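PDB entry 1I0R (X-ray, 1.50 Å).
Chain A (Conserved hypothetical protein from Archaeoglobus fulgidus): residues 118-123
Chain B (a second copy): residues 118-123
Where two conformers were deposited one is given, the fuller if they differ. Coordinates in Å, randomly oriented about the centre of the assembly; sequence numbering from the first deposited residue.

Chain A, residues 118-123: VKECDV
Chain B (118-123) VKECDV

Residues 118-122 of each copy form a strand that begins earlier in its chain; residue 123 leaves the strand. Psi is near -12 at Val118, while 119-122 are extended. The two strands run antiparallel, at 174°, with axes 8.4 Å apart at closest approach. That spacing is too wide for backbone pairing, and no direct hydrogen bond crosses the contact. Side chains pack across the gap, and two waters bridge it. The register centres on A:Cys121 and B:Cys121, whose CA atoms are 6.4 Å apart. A:Lys119 CA lies 8.1 Å from B:Val123 CA.

Both cysteine CA-to-CB bonds point toward the partner strand, with phi/psi near -118/105 and chi1 t. A:Cys121 CB meets B:Cys121 SG at 3.6 Å, an apolar contact. Both residues are buried, and a small side chain suits the close central approach.

A:Lys119 loses 56 Å² to the other stretch, B:Lys119 62, A:Cys121 58 and B:Cys121 51, most of the 284 Å² total. The lysine backbones are near -160/147. Their CA-to-CB bonds point toward the other strand; chi1 to chi3 are t and chi4 is p. The aliphatic chain packs on the opposing cysteine: A:Lys119 CD is 3.9 Å from B:Cys121 SG, and B:Lys119 CE is a short 3.2 Å from A:Cys121 SG. A:Cys121 has two deposited conformers, one described here. The same chains pack on backbone carbonyls: A:Lys119 CE lies 3.5 Å from B:Asp122 O, and B:Lys119 CD 3.5 Å from A:Asp122 O.

The lysine amines donate to water. Water 2 accepts from B:Lys119 NZ and A:Asp122 N, both at 2.9 Å. Water 1 accepts from B:Asp122 N at 2.9 Å and, weakly, from A:Lys119 NZ at 3.4 Å. The Asp122 CA-to-CB bonds point sideways, with chi1 t; the carboxylates hydrogen-bond elsewhere in the structure. Both Glu120 CA-to-CB bonds point away, in keeping with the alternation from 119 to 121, and neither loses area.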

# COMPACT_ATOMS: atom_id res chain seq x y z
N VAL A 118 -10.94 9.35 11.17
CA VAL A 118 -12.07 8.70 11.83
C VAL A 118 -11.64 7.56 12.75
O VAL A 118 -12.44 7.06 13.56
CB VAL A 118 -13.13 8.20 10.80
CG1 VAL A 118 -13.73 9.40 10.10
CG2 VAL A 118 -12.53 7.21 9.81
N LYS A 119 -10.38 7.12 12.63
CA LYS A 119 -9.88 6.07 13.50
C LYS A 119 -8.35 6.08 13.54
O LYS A 119 -7.69 6.43 12.54
CB LYS A 119 -10.33 4.69 13.01
CG LYS A 119 -10.05 3.57 13.99
CD LYS A 119 -10.54 2.24 13.42
CE LYS A 119 -10.57 1.12 14.47
NZ LYS A 119 -11.60 1.35 15.55
N GLU A 120 -7.79 5.76 14.70
CA GLU A 120 -6.34 5.63 14.83
C GLU A 120 -6.06 4.22 15.30
O GLU A 120 -6.68 3.74 16.26
CB GLU A 120 -5.78 6.60 15.87
CG GLU A 120 -5.90 8.05 15.48
CD GLU A 120 -5.39 9.01 16.53
OE1 GLU A 120 -5.10 8.58 17.68
OE2 GLU A 120 -5.30 10.20 16.21
N CYS A 121 -5.14 3.55 14.63
CA CYS A 121 -4.74 2.21 15.01
C CYS A 121 -3.27 2.21 15.34
O CYS A 121 -2.41 2.33 14.48
CB CYS A 121 -5.02 1.27 13.83
SG CYS A 121 -4.56 -0.46 13.99
N ASP A 122 -2.99 2.09 16.64
CA ASP A 122 -1.62 2.10 17.15
C ASP A 122 -0.90 0.79 16.85
O ASP A 122 -1.30 -0.27 17.34
CB ASP A 122 -1.68 2.33 18.66
CG ASP A 122 -0.34 2.62 19.27
OD1 ASP A 122 0.62 1.89 19.01
OD2 ASP A 122 -0.25 3.62 20.05
N VAL A 123 0.18 0.85 16.06
CA VAL A 123 0.92 -0.36 15.73
C VAL A 123 2.35 -0.35 16.28
O VAL A 123 3.25 -0.99 15.72
CB VAL A 123 0.91 -0.65 14.19
CG1 VAL A 123 -0.51 -0.96 13.75
CG2 VAL A 123 1.46 0.54 13.40
N VAL B 118 -1.56 -9.74 15.21
CA VAL B 118 -1.32 -9.14 16.52
C VAL B 118 -2.32 -8.03 16.80
O VAL B 118 -2.39 -7.55 17.92
CB VAL B 118 0.11 -8.59 16.66
CG1 VAL B 118 1.13 -9.74 16.65
CG2 VAL B 118 0.40 -7.60 15.53
N LYS B 119 -3.07 -7.61 15.79
CA LYS B 119 -4.07 -6.56 15.98
C LYS B 119 -5.04 -6.53 14.83
O LYS B 119 -4.69 -6.88 13.70
CB LYS B 119 -3.41 -5.18 16.10
CG LYS B 119 -4.37 -4.06 16.55
CD LYS B 119 -3.67 -2.71 16.58
CE LYS B 119 -4.60 -1.56 17.00
NZ LYS B 119 -4.97 -1.59 18.44
N GLU B 120 -6.27 -6.15 15.13
CA GLU B 120 -7.29 -6.02 14.11
C GLU B 120 -7.84 -4.60 14.18
O GLU B 120 -8.15 -4.11 15.26
CB GLU B 120 -8.42 -7.02 14.33
CG GLU B 120 -8.05 -8.46 14.02
CD GLU B 120 -9.22 -9.41 14.25
OE1 GLU B 120 -10.35 -8.92 14.49
OE2 GLU B 120 -9.01 -10.65 14.20
N CYS B 121 -7.95 -3.97 13.03
CA CYS B 121 -8.44 -2.61 12.91
C CYS B 121 -9.72 -2.69 12.08
O CYS B 121 -9.67 -2.86 10.87
CB CYS B 121 -7.39 -1.77 12.19
SG CYS B 121 -7.78 -0.03 11.97
N ASP B 122 -10.87 -2.59 12.74
CA ASP B 122 -12.14 -2.67 12.04
C ASP B 122 -12.46 -1.34 11.35
O ASP B 122 -12.59 -0.32 12.03
CB ASP B 122 -13.25 -3.01 13.03
CG ASP B 122 -14.55 -3.37 12.34
OD1 ASP B 122 -15.09 -2.57 11.55
OD2 ASP B 122 -15.04 -4.49 12.60
N VAL B 123 -12.60 -1.35 10.02
CA VAL B 123 -12.89 -0.12 9.30
C VAL B 123 -14.23 -0.11 8.58
O VAL B 123 -14.41 0.57 7.57
CB VAL B 123 -11.74 0.26 8.33
CG1 VAL B 123 -10.47 0.55 9.15
CG2 VAL B 123 -11.48 -0.88 7.34
O HOH W 1 -10.96 -2.01 15.63
O HOH W 2 -5.05 1.32 18.55